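Local coordinates for similar to yteR (Bacilus subtilis) (Clostridium acetobutylicum, PDB 4WU0), which probably hydrolyses unsaturated rhamnogalacturonan fragments derived from pectin, as a glycoside hydrolase of family 105, at residues D75-K81 and Y133-F138; I84-K88 and K144-E148; L102-I106 and F138-Y142. All blocks are in the same frame, centred on the assembly; numbering follows the deposited sequence.

Contact 1: residues D75-K81 and Y133-F138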
loop_
_atom_site.group_PDB
_atom_site.type_symbol
_atom_site.label_atom_id
_atom_site.label_comp_id
_atom_site.label_asym_id
_atom_site.label_seq_id
_atom_site.Cartn_x
_atom_site.Cartn_y
_atom_site.Cartn_z
ATOM N N ASP A 75 3.088 3.073 -10.211
ATOM C CA ASP A 75 1.946 3.567 -9.419
ATOM C C ASP A 75 0.659 3.442 -10.191
ATOM O O ASP A 75 -0.409 3.250 -9.594
ATOM C CB ASP A 75 2.073 5.038 -9.011
ATOM C CG ASP A 75 3.131 5.288 -7.976
ATOM O OD1 ASP A 75 3.569 4.346 -7.296
ATOM O OD2 ASP A 75 3.537 6.453 -7.840
ATOM N N HIS A 76 0.744 3.583 -11.513
ATOM C CA HIS A 76 -0.441 3.576 -12.369
ATOM C C HIS A 76 -1.136 2.225 -12.477
ATOM O O HIS A 76 -2.236 2.156 -13.022
ATOM C CB HIS A 76 -0.076 4.044 -13.774
ATOM C CG HIS A 76 0.107 5.515 -13.875
ATOM N ND1 HIS A 76 -0.005 6.348 -12.786
ATOM C CD2 HIS A 76 0.368 6.314 -14.933
ATOM C CE1 HIS A 76 0.186 7.599 -13.170
ATOM N NE2 HIS A 76 0.411 7.603 -14.466
ATOM N N LEU A 77 -0.533 1.161 -11.946
ATOM C CA LEU A 77 -1.167 -0.155 -11.928
ATOM C C LEU A 77 -2.086 -0.383 -10.732
ATOM O O LEU A 77 -2.949 -1.252 -10.768
ATOM C CB LEU A 77 -0.115 -1.266 -11.988
ATOM C CG LEU A 77 0.762 -1.207 -13.235
ATOM C CD1 LEU A 77 1.747 -2.359 -13.201
ATOM C CD2 LEU A 77 -0.040 -1.246 -14.530
ATOM N N ASN A 78 -1.902 0.374 -9.662
ATOM C CA ASN A 78 -2.621 0.043 -8.440
ATOM C C ASN A 78 -4.141 0.059 -8.598
ATOM O O ASN A 78 -4.836 -0.763 -8.014
ATOM C CB ASN A 78 -2.268 0.970 -7.303
ATOM C CG ASN A 78 -2.737 0.405 -5.974
ATOM O OD1 ASN A 78 -2.318 -0.678 -5.587
ATOM N ND2 ASN A 78 -3.644 1.088 -5.308
ATOM N N ASN A 79 -4.646 1.012 -9.370
ATOM C CA ASN A 79 -6.082 1.178 -9.538
ATOM C C ASN A 79 -6.710 0.043 -10.361
ATOM O O ASN A 79 -7.916 -0.070 -10.439
ATOM C CB ASN A 79 -6.390 2.545 -10.143
ATOM C CG ASN A 79 -6.163 3.680 -9.182
ATOM O OD1 ASN A 79 -6.006 3.487 -7.974
ATOM N ND2 ASN A 79 -6.159 4.891 -9.708
ATOM N N GLY A 80 -5.886 -0.832 -10.932
ATOM C CA GLY A 80 -6.408 -2.041 -11.514
ATOM C C GLY A 80 -7.078 -2.966 -10.501
ATOM O O GLY A 80 -7.940 -3.767 -10.851
ATOM N N LYS A 81 -6.665 -2.904 -9.243
ATOM C CA LYS A 81 -7.263 -3.759 -8.228
ATOM C C LYS A 81 -8.747 -3.469 -8.063
ATOM O O LYS A 81 -9.558 -4.395 -8.073
ATOM C CB LYS A 81 -6.550 -3.603 -6.902
ATOM C CG LYS A 81 -5.078 -3.953 -6.960
ATOM C CD LYS A 81 -4.395 -3.464 -5.712
ATOM C CE LYS A 81 -2.922 -3.786 -5.694
ATOM N NZ LYS A 81 -2.311 -3.263 -4.427
ATOM N N TYR A 133 3.594 -2.920 -3.783
ATOM C CA TYR A 133 2.155 -2.904 -3.542
ATOM C C TYR A 133 1.417 -2.508 -4.812
ATOM O O TYR A 133 0.389 -3.103 -5.139
ATOM C CB TYR A 133 1.796 -1.904 -2.442
ATOM C CG TYR A 133 0.331 -1.917 -2.089
ATOM C CD1 TYR A 133 -0.211 -2.960 -1.363
ATOM C CD2 TYR A 133 -0.515 -0.903 -2.498
ATOM C CE1 TYR A 133 -1.534 -2.965 -1.045
ATOM C CE2 TYR A 133 -1.846 -0.903 -2.178
ATOM C CZ TYR A 133 -2.356 -1.927 -1.443
ATOM O OH TYR A 133 -3.698 -1.924 -1.096
ATOM N N MET A 134 1.939 -1.513 -5.535
ATOM C CA MET A 134 1.230 -0.993 -6.712
ATOM C C MET A 134 1.250 -1.957 -7.890
ATOM O O MET A 134 0.295 -2.024 -8.678
ATOM C CB MET A 134 1.841 0.322 -7.191
ATOM C CG MET A 134 2.152 1.323 -6.093
ATOM S SD MET A 134 0.724 1.757 -5.123
ATOM C CE MET A 134 1.540 2.723 -3.831
ATOM N N GLY A 135 2.380 -2.631 -8.050
ATOM C CA GLY A 135 2.694 -3.365 -9.268
ATOM C C GLY A 135 2.591 -4.858 -9.085
ATOM O O GLY A 135 1.640 -5.452 -9.532
ATOM N N ALA A 136 3.575 -5.440 -8.411
ATOM C CA ALA A 136 3.588 -6.879 -8.183
ATOM C C ALA A 136 2.292 -7.389 -7.573
ATOM O O ALA A 136 1.787 -8.435 -7.984
ATOM C CB ALA A 136 4.756 -7.251 -7.304
ATOM N N THR A 137 1.738 -6.659 -6.603
ATOM C CA THR A 137 0.500 -7.083 -5.953
ATOM C C THR A 137 -0.718 -7.004 -6.888
ATOM O O THR A 137 -1.590 -7.875 -6.855
ATOM C CB THR A 137 0.249 -6.304 -4.625
ATOM O OG1 THR A 137 1.378 -6.491 -3.765
ATOM C CG2 THR A 137 -0.990 -6.763 -3.896
ATOM N N PHE A 138 -0.809 -5.954 -7.687
ATOM C CA PHE A 138 -1.862 -5.889 -8.682
ATOM C C PHE A 138 -1.713 -7.052 -9.660
ATOM O O PHE A 138 -2.696 -7.717 -10.015
ATOM C CB PHE A 138 -1.813 -4.592 -9.477
ATOM C CG PHE A 138 -2.501 -4.696 -10.817
ATOM C CD1 PHE A 138 -3.874 -4.825 -10.890
ATOM C CD2 PHE A 138 -1.779 -4.721 -12.001
ATOM C CE1 PHE A 138 -4.523 -4.948 -12.139
ATOM C CE2 PHE A 138 -2.420 -4.833 -13.232
ATOM C CZ PHE A 138 -3.795 -4.940 -13.292
HETATM O O HOH W 1 -5.049 -0.733 -3.283
#
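K81 sets its ammonium group over the ring of Y133 and also bonds to that residue's backbone. NZ lies 3.2 Å from the centroid of the Y133 ring and 12° off its normal, a cation-pi contact almost above the ring centre. Beyond CG the lysine is fully extended, which carries the charge from helix 80-90 across to helix 129-146. The same K81 NZ gives a hydrogen bond of 2.8 Å to Y133 O, reached from above the carbonyl plane rather than along a lone pair. A second bond, to N78 OD1 at 2.8 Å, lies in the plane of the amide carbonyl. Two oxygens and an aromatic face thus grip one buried ammonium, which should help to stabilise its charge; D32 also touches the lysine side chain. With CG anti to the backbone N (chi1 -165°), N78 reaches across to Y133, its amide turned 38° from the ring plane. A water accepts from N78 ND2 and bonds to Y133 OH, tying the two side chains together, while N78 ND2 also binds Y25 O.

Helix 129-146 and the turn from L77 to G80 that leads into helix 80-90 belong to the (alpha/alpha)6 barrel expected of family 105; their contacts with helices 25-41 and 199-215 suggest the inner ring of that barrel.

On the F138 side of the contact, L77 O lies over one ring face, 3.5 Å above the plane and offset toward the rim. G80, with no side chain, lets its CA come within 3.5 Å of F138 CE1. M134 bends at chi2; its SD lies at the edge of its neighbour Y133's ring and packs 3.8 Å from N78 CB. L77 CB rests on the M134 carbonyl, its O being 3.4 Å away.

Contact 2: residues I84-K88 and K144-E148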
loop_
_atom_site.group_PDB
_atom_site.type_symbol
_atom_site.label_atom_id
_atom_site.label_comp_id
_atom_site.label_asym_id
_atom_site.label_seq_id
_atom_site.Cartn_x
_atom_site.Cartn_y
_atom_site.Cartn_z
ATOM N N ILE A 84 -10.685 -4.909 -10.968
ATOM C CA ILE A 84 -10.986 -6.330 -10.832
ATOM C C ILE A 84 -12.256 -6.516 -10.029
ATOM O O ILE A 84 -13.142 -7.297 -10.405
ATOM C CB ILE A 84 -9.806 -7.116 -10.234
ATOM C CG1 ILE A 84 -8.628 -7.064 -11.197
ATOM C CG2 ILE A 84 -10.184 -8.579 -9.968
ATOM C CD1 ILE A 84 -7.323 -7.590 -10.623
ATOM N N THR A 85 -12.343 -5.803 -8.911
ATOM C CA THR A 85 -13.502 -5.897 -8.043
ATOM C C THR A 85 -14.765 -5.478 -8.790
ATOM O O THR A 85 -15.796 -6.153 -8.718
ATOM C CB THR A 85 -13.260 -5.029 -6.810
ATOM O OG1 THR A 85 -12.147 -5.580 -6.090
ATOM C CG2 THR A 85 -14.492 -4.962 -5.914
ATOM N N LEU A 86 -14.683 -4.390 -9.535
ATOM C CA LEU A 86 -15.846 -3.910 -10.272
ATOM C C LEU A 86 -16.233 -4.866 -11.392
ATOM O O LEU A 86 -17.425 -5.058 -11.654
ATOM C CB LEU A 86 -15.604 -2.521 -10.845
ATOM C CG LEU A 86 -15.661 -1.361 -9.856
ATOM C CD1 LEU A 86 -15.055 -0.104 -10.456
ATOM C CD2 LEU A 86 -17.096 -1.107 -9.421
ATOM N N PHE A 87 -15.245 -5.452 -12.069
ATOM C CA PHE A 87 -15.567 -6.398 -13.134
ATOM C C PHE A 87 -16.267 -7.628 -12.558
ATOM O O PHE A 87 -17.240 -8.120 -13.134
ATOM C CB PHE A 87 -14.335 -6.825 -13.925
ATOM C CG PHE A 87 -14.658 -7.789 -15.040
ATOM C CD1 PHE A 87 -15.476 -7.396 -16.081
ATOM C CD2 PHE A 87 -14.162 -9.071 -15.035
ATOM C CE1 PHE A 87 -15.799 -8.281 -17.111
ATOM C CE2 PHE A 87 -14.473 -9.955 -16.060
ATOM C CZ PHE A 87 -15.282 -9.555 -17.091
ATOM N N LYS A 88 -15.776 -8.121 -11.424
ATOM C CA LYS A 88 -16.385 -9.285 -10.787
ATOM C C LYS A 88 -17.807 -8.978 -10.303
ATOM O O LYS A 88 -18.708 -9.823 -10.422
ATOM C CB LYS A 88 -15.512 -9.814 -9.641
ATOM C CG LYS A 88 -14.154 -10.388 -10.097
ATOM C CD LYS A 88 -13.294 -10.877 -8.915
ATOM C CE LYS A 88 -13.858 -12.135 -8.257
ATOM N NZ LYS A 88 -14.064 -13.238 -9.249
ATOM N N LYS A 144 -4.507 -14.200 -10.670
ATOM C CA LYS A 144 -5.515 -15.007 -9.976
ATOM C C LYS A 144 -6.810 -15.054 -10.783
ATOM O O LYS A 144 -7.430 -16.104 -10.913
ATOM C CB LYS A 144 -5.786 -14.436 -8.579
ATOM C CG LYS A 144 -6.842 -15.186 -7.727
ATOM C CD LYS A 144 -6.365 -16.592 -7.411
ATOM C CE LYS A 144 -7.140 -17.244 -6.267
ATOM N NZ LYS A 144 -8.603 -17.222 -6.493
ATOM N N GLU A 145 -7.201 -13.917 -11.342
ATOM C CA GLU A 145 -8.463 -13.827 -12.071
ATOM C C GLU A 145 -8.390 -14.240 -13.541
ATOM O O GLU A 145 -9.326 -14.868 -14.055
ATOM C CB GLU A 145 -9.023 -12.392 -11.940
ATOM C CG GLU A 145 -10.419 -12.189 -12.536
ATOM C CD GLU A 145 -11.530 -12.932 -11.780
ATOM O OE1 GLU A 145 -11.351 -13.258 -10.578
ATOM O OE2 GLU A 145 -12.584 -13.197 -12.411
ATOM N N PHE A 146 -7.292 -13.902 -14.217
ATOM C CA PHE A 146 -7.234 -13.991 -15.675
ATOM C C PHE A 146 -5.999 -14.668 -16.255
ATOM O O PHE A 146 -5.949 -14.910 -17.455
ATOM C CB PHE A 146 -7.171 -12.589 -16.288
ATOM C CG PHE A 146 -8.249 -11.659 -15.838
ATOM C CD1 PHE A 146 -9.556 -11.816 -16.267
ATOM C CD2 PHE A 146 -7.940 -10.566 -15.034
ATOM C CE1 PHE A 146 -10.537 -10.921 -15.855
ATOM C CE2 PHE A 146 -8.914 -9.677 -14.644
ATOM C CZ PHE A 146 -10.200 -9.852 -15.050
ATOM N N GLY A 147 -4.972 -14.876 -15.445
ATOM C CA GLY A 147 -3.616 -15.019 -15.976
ATOM C C GLY A 147 -3.272 -16.474 -15.997
ATOM O O GLY A 147 -4.136 -17.332 -15.790
ATOM N N GLU A 148 -2.010 -16.760 -16.284
ATOM C CA GLU A 148 -1.508 -18.102 -16.172
ATOM C C GLU A 148 -0.737 -18.185 -14.875
ATOM O O GLU A 148 0.049 -17.297 -14.568
ATOM C CB GLU A 148 -0.567 -18.435 -17.320
ATOM C CG GLU A 148 -1.206 -18.428 -18.683
ATOM C CD GLU A 148 -0.268 -18.973 -19.749
ATOM O OE1 GLU A 148 0.892 -18.517 -19.825
ATOM O OE2 GLU A 148 -0.676 -19.877 -20.495
#
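This is a surface contact in which a salt bridge, K88 to E145, sits beside a small apolar patch of I84, F87 and F146, where helix 80-90 meets the last part of helix 129-146. It belongs to an (alpha/alpha)6 barrel, the fold expected of family 105 glycoside hydrolases, and its centre lies about 19 Å from the centre of the chain. The two backbones stand well apart, the nearest CA atoms, of I84 and E145, being 8.0 Å from each other, and long side chains span the gap.

On the apolar side, F87 and F146 approach at a slant. F87 CD2 comes to 4.0 Å from F146 CZ, lying near the plane of the F146 ring and at its edge, so the faces of the two rings are not stacked on each other. I84 reaches the same ring edge, its CG1 being 4.3 Å from F146 CE2. F87 has CG anti to its own N (chi1 -179°), which sends the ring out toward the other helix. Helix 93-108 adds to this cluster: R96 makes a cation-pi contact with F146 and also touches F87, while L99 packs on both I84 and F146.

On the polar side, K88 and E145 come from opposite directions. K88 CD already lies 3.5 Å from E145 OE1, and the bends at chi3 and chi4 then turn NZ onto the same oxygen. The glutamate bends at chi2, and its CG sits over the centre of its neighbour F146's ring face, 3.4 Å above the plane. The F146 ring thus touches E145 with a face and F87 and I84 of the other helix with its edge. K88 NZ bonds to E145 OE1 at 3.0 Å, on the syn side of that oxygen but 29° out of the carboxylate plane.

Contact 3: residues L102-I106 and F138-Y142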
loop_
_atom_site.group_PDB
_atom_site.type_symbol
_atom_site.label_atom_id
_atom_site.label_comp_id
_atom_site.label_asym_id
_atom_site.label_seq_id
_atom_site.Cartn_x
_atom_site.Cartn_y
_atom_site.Cartn_z
ATOM N N LEU A 102 -4.080 -2.035 -18.724
ATOM C CA LEU A 102 -3.090 -1.978 -17.670
ATOM C C LEU A 102 -2.141 -3.163 -17.743
ATOM O O LEU A 102 -0.939 -3.008 -17.562
ATOM C CB LEU A 102 -3.765 -1.958 -16.292
ATOM C CG LEU A 102 -4.577 -0.697 -15.994
ATOM C CD1 LEU A 102 -5.353 -0.901 -14.692
ATOM C CD2 LEU A 102 -3.695 0.556 -15.896
ATOM N N ARG A 103 -2.673 -4.351 -18.014
ATOM C CA ARG A 103 -1.845 -5.543 -18.087
ATOM C C ARG A 103 -0.783 -5.423 -19.179
ATOM O O ARG A 103 0.320 -5.967 -19.048
ATOM C CB ARG A 103 -2.724 -6.780 -18.298
ATOM C CG ARG A 103 -1.966 -8.060 -18.587
ATOM C CD ARG A 103 -1.107 -8.498 -17.430
ATOM N NE ARG A 103 -0.427 -9.749 -17.727
ATOM C CZ ARG A 103 0.673 -9.842 -18.469
ATOM N NH1 ARG A 103 1.229 -8.745 -18.989
ATOM N NH2 ARG A 103 1.239 -11.019 -18.680
ATOM N N LYS A 104 -1.117 -4.725 -20.267
ATOM C CA LYS A 104 -0.163 -4.519 -21.355
ATOM C C LYS A 104 1.096 -3.765 -20.879
ATOM O O LYS A 104 2.165 -3.952 -21.426
ATOM C CB LYS A 104 -0.841 -3.809 -22.536
ATOM C CG LYS A 104 0.055 -3.506 -23.722
ATOM C CD LYS A 104 0.698 -4.760 -24.250
ATOM C CE LYS A 104 1.486 -4.524 -25.532
ATOM N NZ LYS A 104 2.408 -5.657 -25.795
ATOM N N GLN A 105 0.982 -2.932 -19.856
ATOM C CA GLN A 105 2.161 -2.244 -19.325
ATOM C C GLN A 105 3.213 -3.232 -18.813
ATOM O O GLN A 105 4.408 -3.023 -18.955
ATOM C CB GLN A 105 1.766 -1.297 -18.193
ATOM C CG GLN A 105 2.920 -0.434 -17.719
ATOM C CD GLN A 105 2.511 0.597 -16.681
ATOM O OE1 GLN A 105 1.454 1.220 -16.775
ATOM N NE2 GLN A 105 3.374 0.789 -15.684
ATOM N N ILE A 106 2.744 -4.320 -18.215
ATOM C CA ILE A 106 3.629 -5.318 -17.643
ATOM C C ILE A 106 4.480 -5.999 -18.700
ATOM O O ILE A 106 5.595 -6.435 -18.414
ATOM C CB ILE A 106 2.813 -6.308 -16.773
ATOM C CG1 ILE A 106 2.343 -5.571 -15.532
ATOM C CG2 ILE A 106 3.644 -7.517 -16.367
ATOM C CD1 ILE A 106 1.267 -6.300 -14.715
ATOM N N PHE A 138 -0.809 -5.954 -7.687
ATOM C CA PHE A 138 -1.862 -5.889 -8.682
ATOM C C PHE A 138 -1.713 -7.052 -9.660
ATOM O O PHE A 138 -2.696 -7.717 -10.015
ATOM C CB PHE A 138 -1.813 -4.592 -9.477
ATOM C CG PHE A 138 -2.501 -4.696 -10.817
ATOM C CD1 PHE A 138 -3.874 -4.825 -10.890
ATOM C CD2 PHE A 138 -1.779 -4.721 -12.001
ATOM C CE1 PHE A 138 -4.523 -4.948 -12.139
ATOM C CE2 PHE A 138 -2.420 -4.833 -13.232
ATOM C CZ PHE A 138 -3.795 -4.940 -13.292
ATOM N N TYR A 139 -0.475 -7.289 -10.093
ATOM C CA TYR A 139 -0.193 -8.347 -11.056
ATOM C C TYR A 139 -0.656 -9.694 -10.477
ATOM O O TYR A 139 -1.276 -10.493 -11.163
ATOM C CB TYR A 139 1.309 -8.333 -11.412
ATOM C CG TYR A 139 1.752 -9.226 -12.536
ATOM C CD1 TYR A 139 0.844 -9.799 -13.418
ATOM C CD2 TYR A 139 3.105 -9.463 -12.746
ATOM C CE1 TYR A 139 1.273 -10.611 -14.431
ATOM C CE2 TYR A 139 3.534 -10.272 -13.758
ATOM C CZ TYR A 139 2.621 -10.843 -14.598
ATOM O OH TYR A 139 3.071 -11.663 -15.616
ATOM N N ALA A 140 -0.412 -9.927 -9.191
ATOM C CA ALA A 140 -0.881 -11.156 -8.555
ATOM C C ALA A 140 -2.397 -11.292 -8.585
ATOM O O ALA A 140 -2.932 -12.359 -8.883
ATOM C CB ALA A 140 -0.370 -11.239 -7.108
ATOM N N LYS A 141 -3.105 -10.213 -8.251
ATOM C CA LYS A 141 -4.562 -10.244 -8.301
ATOM C C LYS A 141 -5.050 -10.471 -9.727
ATOM O O LYS A 141 -6.022 -11.181 -9.945
ATOM C CB LYS A 141 -5.143 -8.974 -7.684
ATOM C CG LYS A 141 -4.819 -8.880 -6.183
ATOM C CD LYS A 141 -5.272 -7.586 -5.565
ATOM C CE LYS A 141 -5.151 -7.647 -4.038
ATOM N NZ LYS A 141 -6.112 -8.622 -3.428
ATOM N N TYR A 142 -4.367 -9.879 -10.700
ATOM C CA TYR A 142 -4.752 -10.038 -12.086
ATOM C C TYR A 142 -4.573 -11.500 -12.506
ATOM O O TYR A 142 -5.447 -12.088 -13.142
ATOM C CB TYR A 142 -3.900 -9.131 -12.973
ATOM C CG TYR A 142 -4.339 -9.114 -14.413
ATOM C CD1 TYR A 142 -3.916 -10.096 -15.290
ATOM C CD2 TYR A 142 -5.185 -8.134 -14.893
ATOM C CE1 TYR A 142 -4.325 -10.098 -16.607
ATOM C CE2 TYR A 142 -5.585 -8.129 -16.189
ATOM C CZ TYR A 142 -5.181 -9.119 -17.038
ATOM O OH TYR A 142 -5.599 -9.097 -18.352
#
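R103 and Y142 both place CG anti to the backbone N (chi1 172° and -173°), and this sends the two side chains to meet at about a right angle. R103 CB lies over one face of Y142, 4.0 Å from the ring centroid, a CH-pi contact; the bend at chi2 keeps CD over the same face, 3.7 Å above the plane and toward the rim. Farther out, Y139 OH lies over one guanidinium face, 3.6 Å from R103 NH2, without a hydrogen bond between them. Both groups instead turn to E151 OE1, which takes a salt bridge from R103 NH2 and a hydrogen bond with Y139 OH; R103 NH1 pairs with D107, and Y142 OH bonds to R96.

I106 covers a face of the Y139 ring, its CD1 being 4.0 Å from the ring centroid. The same I106 CD1 reaches F138 CE2 at 4.2 Å, and L102 CB packs on F138 CZ at an equal 4.2 Å.

The short segments pass 11.3 Å apart with their N-to-C directions 115° apart, the space between taken up by aromatic rings and an arginine; this joins helices 93-108 and 129-146, consistent with neighbouring outer and inner helices of the (alpha/alpha)6 barrel expected of family 105.

All three contacts lie along helix 129-146, which meets helix 80-90 and the turns just before it in contact 1, helix 80-90 again in contact 2, and helix 93-108 in contact 3. F138 belongs to both contacts 1 and 3, whose centres are only about 7 Å apart; G80 CA also packs 3.5 Å from L102 CD1. Contact 2 is centred about 10 Å from contact 3 and 13 Å from contact 1, and I84 bridges the distance: its CD1 lies 4.1 Å from F138 CE1 and 3.7 Å from Y142 N. The series runs from the buried lysine cluster of contact 1, about 9 Å from the chain centre, to the surface salt bridge of contact 2.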